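Side-chain contacts in uncharacterized protein (Bacteroides fragilis, PDB 3EWL), which is of unknown function but, carrying a thioredoxin-like domain with a CxxC pattern at a helix start, may take part in thiol-disulfide chemistry: residues A68-P71 and D72-E76; G92-A96 and G97-T101. One frame throughout, in Å; residues are numbered along the deposited sequence.

Contact 1. Residues A68-P71 and D72-E76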
loop_
_atom_site.group_PDB
_atom_site.type_symbol
_atom_site.label_atom_id
_atom_site.label_comp_id
_atom_site.label_asym_id
_atom_site.label_seq_id
_atom_site.Cartn_x
_atom_site.Cartn_y
_atom_site.Cartn_z
ATOM N N ALA A 68 -1.729 2.689 0.859
ATOM C CA ALA A 68 -1.028 2.496 2.105
ATOM C C ALA A 68 -2.071 2.095 3.146
ATOM O O ALA A 68 -3.064 2.841 3.412
ATOM C CB ALA A 68 -0.292 3.826 2.491
ATOM N N ILE A 69 -1.846 0.933 3.741
ATOM C CA ILE A 69 -2.784 0.322 4.628
ATOM C C ILE A 69 -2.174 0.026 6.001
ATOM O O ILE A 69 -1.141 -0.671 6.101
ATOM C CB ILE A 69 -3.312 -1.026 4.010
ATOM C CG1 ILE A 69 -4.063 -0.755 2.697
ATOM C CG2 ILE A 69 -4.236 -1.757 4.990
ATOM C CD1 ILE A 69 -5.369 0.174 2.886
ATOM N N TYR A 70 -2.824 0.520 7.055
ATOM C CA TYR A 70 -2.452 0.147 8.439
ATOM C C TYR A 70 -3.372 -0.997 8.859
ATOM O O TYR A 70 -4.574 -0.868 8.760
ATOM C CB TYR A 70 -2.614 1.345 9.373
ATOM C CG TYR A 70 -2.383 1.020 10.844
ATOM C CD1 TYR A 70 -1.167 0.449 11.301
ATOM C CD2 TYR A 70 -3.369 1.309 11.780
ATOM C CE1 TYR A 70 -0.982 0.149 12.660
ATOM C CE2 TYR A 70 -3.196 1.031 13.130
ATOM C CZ TYR A 70 -2.012 0.477 13.574
ATOM O OH TYR A 70 -1.904 0.219 14.941
ATOM N N PRO A 71 -2.799 -2.147 9.275
ATOM C CA PRO A 71 -3.586 -3.341 9.530
ATOM C C PRO A 71 -3.874 -3.612 10.989
ATOM O O PRO A 71 -4.625 -4.560 11.279
ATOM C CB PRO A 71 -2.717 -4.475 8.976
ATOM C CG PRO A 71 -1.313 -3.955 9.091
ATOM C CD PRO A 71 -1.349 -2.440 9.137
ATOM N N ASP A 72 -3.318 -2.793 11.890
ATOM C CA ASP A 72 -3.423 -3.081 13.329
ATOM C C ASP A 72 -4.447 -2.192 14.041
ATOM O O ASP A 72 -5.389 -1.705 13.370
ATOM C CB ASP A 72 -2.034 -3.180 13.965
ATOM C CG ASP A 72 -1.219 -4.340 13.338
ATOM O OD1 ASP A 72 -1.770 -5.461 13.313
ATOM O OD2 ASP A 72 -0.080 -4.152 12.820
ATOM N N GLU A 73 -4.319 -2.005 15.357
ATOM C CA GLU A 73 -5.474 -1.522 16.140
ATOM C C GLU A 73 -5.393 -0.120 16.732
ATOM O O GLU A 73 -6.394 0.425 17.234
ATOM C CB GLU A 73 -5.832 -2.545 17.211
ATOM C CG GLU A 73 -6.928 -3.489 16.706
ATOM C CD GLU A 73 -7.104 -4.724 17.557
ATOM O OE1 GLU A 73 -7.067 -4.614 18.808
ATOM O OE2 GLU A 73 -7.286 -5.816 16.966
ATOM N N ASN A 74 -4.202 0.473 16.656
ATOM C CA ASN A 74 -3.994 1.871 17.069
ATOM C C ASN A 74 -4.559 2.906 16.107
ATOM O O ASN A 74 -3.795 3.681 15.512
ATOM C CB ASN A 74 -2.512 2.159 17.194
ATOM C CG ASN A 74 -2.051 2.108 18.575
ATOM O OD1 ASN A 74 -2.166 1.053 19.241
ATOM N ND2 ASN A 74 -1.510 3.249 19.068
ATOM N N ARG A 75 -5.888 2.945 15.988
ATOM C CA ARG A 75 -6.576 3.882 15.075
ATOM C C ARG A 75 -6.288 5.397 15.334
ATOM O O ARG A 75 -6.244 6.169 14.375
ATOM C CB ARG A 75 -8.097 3.609 15.034
ATOM C CG ARG A 75 -8.877 4.172 16.180
ATOM C CD ARG A 75 -10.217 4.684 15.631
ATOM N NE ARG A 75 -11.308 3.785 15.959
ATOM C CZ ARG A 75 -12.514 3.765 15.391
ATOM N NH1 ARG A 75 -13.387 2.861 15.820
ATOM N NH2 ARG A 75 -12.849 4.585 14.394
ATOM N N GLU A 76 -6.094 5.786 16.603
ATOM C CA GLU A 76 -5.813 7.176 16.979
ATOM C C GLU A 76 -4.464 7.638 16.464
ATOM O O GLU A 76 -4.388 8.643 15.772
ATOM C CB GLU A 76 -5.960 7.428 18.494
ATOM C CG GLU A 76 -7.386 7.165 18.968
ATOM C CD GLU A 76 -7.715 7.779 20.330
ATOM O OE1 GLU A 76 -7.868 6.983 21.279
ATOM O OE2 GLU A 76 -7.825 9.039 20.459
#
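The Y70 ring folds back against the loop that follows its own strand, one face toward the D72 backbone and the hydroxyl at N74 N, where strand 64-70 of the thioredoxin-like fold gives way to helix 75-82 in a beta-alpha-beta unit. The one hydrogen bond of the contact runs from N74 N to Y70 OH, 2.9 Å long and bent to 137° at the hydrogen; the amide nitrogen sits in the ring plane, at the edge. E73 N is also close to the hydroxyl, but its angle is too poor for a bond. Over one ring face, D72 N stands 3.7 Å above the plane, over its centre, its N-H aimed at the ring; it has no conventional hydrogen-bond acceptor. The carboxylate plane of D72 is turned 85° from the ring, and of the D72 side chain only CB comes within contact, 3.5 Å from Y70 OH. CG of Y70 lies anti to the backbone N (chi1 174°), which carries the ring forward along the turn. Farther out, W78 of the following helix meets the Y70 ring nearly parallel, R100 is the partner of the D72 carboxylate, and D72 O accepts from W93 NE1. The N74 side chain makes no capping bond at the N-cap position; the same approach that brings N74 N to the hydroxyl leaves N74 CB only 3.0 Å from Y70 OH, a tight fit.

Contact 2. Residues G92-A96 and G97-T101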
loop_
_atom_site.group_PDB
_atom_site.type_symbol
_atom_site.label_atom_id
_atom_site.label_comp_id
_atom_site.label_asym_id
_atom_site.label_seq_id
_atom_site.Cartn_x
_atom_site.Cartn_y
_atom_site.Cartn_z
ATOM N N GLY A 92 -5.157 4.259 4.268
ATOM C CA GLY A 92 -6.331 3.578 4.825
ATOM C C GLY A 92 -6.053 2.729 6.054
ATOM O O GLY A 92 -4.938 2.299 6.260
ATOM N N TRP A 93 -7.076 2.496 6.867
ATOM C CA TRP A 93 -6.999 1.609 8.018
ATOM C C TRP A 93 -7.969 0.471 7.762
ATOM O O TRP A 93 -9.124 0.723 7.477
ATOM C CB TRP A 93 -7.418 2.363 9.310
ATOM C CG TRP A 93 -7.633 1.501 10.560
ATOM C CD1 TRP A 93 -6.808 0.526 11.025
ATOM C CD2 TRP A 93 -8.711 1.595 11.512
ATOM N NE1 TRP A 93 -7.308 -0.010 12.185
ATOM C CE2 TRP A 93 -8.473 0.626 12.508
ATOM C CE3 TRP A 93 -9.853 2.419 11.621
ATOM C CZ2 TRP A 93 -9.351 0.424 13.604
ATOM C CZ3 TRP A 93 -10.734 2.224 12.692
ATOM C CH2 TRP A 93 -10.475 1.231 13.676
ATOM N N ASN A 94 -7.510 -0.768 7.903
ATOM C CA ASN A 94 -8.361 -1.967 7.796
ATOM C C ASN A 94 -9.190 -2.093 9.073
ATOM O O ASN A 94 -8.886 -2.910 9.936
ATOM C CB ASN A 94 -7.480 -3.200 7.569
ATOM C CG ASN A 94 -8.274 -4.513 7.383
ATOM O OD1 ASN A 94 -7.947 -5.527 8.018
ATOM N ND2 ASN A 94 -9.306 -4.504 6.496
ATOM N N LYS A 95 -10.198 -1.229 9.196
ATOM C CA LYS A 95 -11.067 -1.123 10.387
ATOM C C LYS A 95 -11.686 -2.491 10.672
ATOM O O LYS A 95 -11.773 -2.898 11.841
ATOM C CB LYS A 95 -12.153 -0.062 10.128
ATOM C CG LYS A 95 -13.152 0.283 11.270
ATOM C CD LYS A 95 -14.028 1.486 10.832
ATOM C CE LYS A 95 -15.117 1.870 11.872
ATOM N NZ LYS A 95 -16.080 0.695 12.124
ATOM N N ALA A 96 -12.056 -3.217 9.617
ATOM C CA ALA A 96 -12.625 -4.570 9.789
ATOM C C ALA A 96 -11.685 -5.552 10.525
ATOM O O ALA A 96 -12.171 -6.473 11.177
ATOM C CB ALA A 96 -13.125 -5.147 8.454
ATOM N N GLY A 97 -10.362 -5.320 10.454
ATOM C CA GLY A 97 -9.375 -6.154 11.150
ATOM C C GLY A 97 -9.138 -7.519 10.510
ATOM O O GLY A 97 -8.424 -8.344 11.060
ATOM N N ASP A 98 -9.729 -7.776 9.346
ATOM C CA ASP A 98 -9.662 -9.120 8.729
ATOM C C ASP A 98 -8.326 -9.457 8.080
ATOM O O ASP A 98 -8.033 -10.644 7.885
ATOM C CB ASP A 98 -10.785 -9.334 7.707
ATOM C CG ASP A 98 -10.957 -8.132 6.755
ATOM O OD1 ASP A 98 -11.789 -8.228 5.828
ATOM O OD2 ASP A 98 -10.282 -7.086 6.931
ATOM N N ILE A 99 -7.525 -8.449 7.726
ATOM C CA ILE A 99 -6.183 -8.718 7.190
ATOM C C ILE A 99 -5.341 -9.509 8.208
ATOM O O ILE A 99 -4.716 -10.493 7.870
ATOM C CB ILE A 99 -5.462 -7.429 6.769
ATOM C CG1 ILE A 99 -6.071 -6.890 5.454
ATOM C CG2 ILE A 99 -3.912 -7.692 6.577
ATOM C CD1 ILE A 99 -5.626 -5.482 5.135
ATOM N N ARG A 100 -5.386 -9.099 9.464
ATOM C CA ARG A 100 -4.729 -9.843 10.513
ATOM C C ARG A 100 -5.534 -11.072 10.908
ATOM O O ARG A 100 -5.000 -12.144 10.901
ATOM C CB ARG A 100 -4.481 -8.951 11.724
ATOM C CG ARG A 100 -3.469 -7.820 11.449
ATOM C CD ARG A 100 -2.032 -8.341 11.249
ATOM N NE ARG A 100 -1.039 -7.285 11.494
ATOM C CZ ARG A 100 0.209 -7.326 11.037
ATOM N NH1 ARG A 100 0.623 -8.387 10.335
ATOM N NH2 ARG A 100 1.051 -6.326 11.267
ATOM N N THR A 101 -6.813 -10.941 11.230
ATOM C CA THR A 101 -7.522 -12.106 11.776
ATOM C C THR A 101 -7.658 -13.257 10.790
ATOM O O THR A 101 -7.695 -14.384 11.211
ATOM C CB THR A 101 -8.889 -11.766 12.423
ATOM O OG1 THR A 101 -9.748 -11.191 11.449
ATOM C CG2 THR A 101 -8.704 -10.780 13.554
HETATM O O HOH W 1 -6.368 -6.167 10.072
#
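N94 leaves the end of strand 90-93 and turns its side chain toward the first turn of helix 98-101, bridging the type I beta turn N94-G97. Its CB packs on I99 CD1 at 3.8 Å, and CG touches the same methyl carbon. With CG anti to the backbone N (chi1 -178°), the amide extends to the start of the helix. There OD1 accepts from I99 N at 3.0 Å, a fairly straight bond (165°) whose donor is tilted 25° from the carbonyl plane, and it takes a second hydrogen from a water 2.7 Å from OD1 that in turn accepts from R100 N. ND2 donates to D98 OD2 across 2.8 Å; amide and carboxylate are nearly coplanar, and ND2 also reaches T11 O. In the backbone, G97 N closes the turn on N94 O at 2.9 Å. G97, at the N-cap position, has no side chain to offer the helix, and N94 OD1 takes the I99 N-H in its place. G97 O receives both T101 N and T101 OG1. Gripped at both ends, the buried amide of N94 is fixed in its rotation: its oxygen serves backbone N-H groups of the helix's first turn directly and through water, while its N-H donates to the D98 carboxylate and would help to stabilise its negative charge.

Contact 1 comes first along the chain and closes before contact 2 opens; helix 75-82 separates them, and their centres lie about 8 Å apart. Both begin at the ends of neighbouring parallel strands, 64-70 and 90-93, the latter outermost in the five-stranded mixed sheet of the thioredoxin-like domain that forms the C-terminal part of a longer protein. Residues 68-71 and 92-96 thus leave the sheet side by side, joined by a probable hydrogen bond from G92 N to A68 O. A salt bridge of 2.7 Å between D72 OD1 and R100 NE joins the loop after strand 64-70 to helix 98-101, while P71 O packs on R100 CG. These contacts hold together the two strand-to-helix connections at the strand 90-93 edge of the sheet.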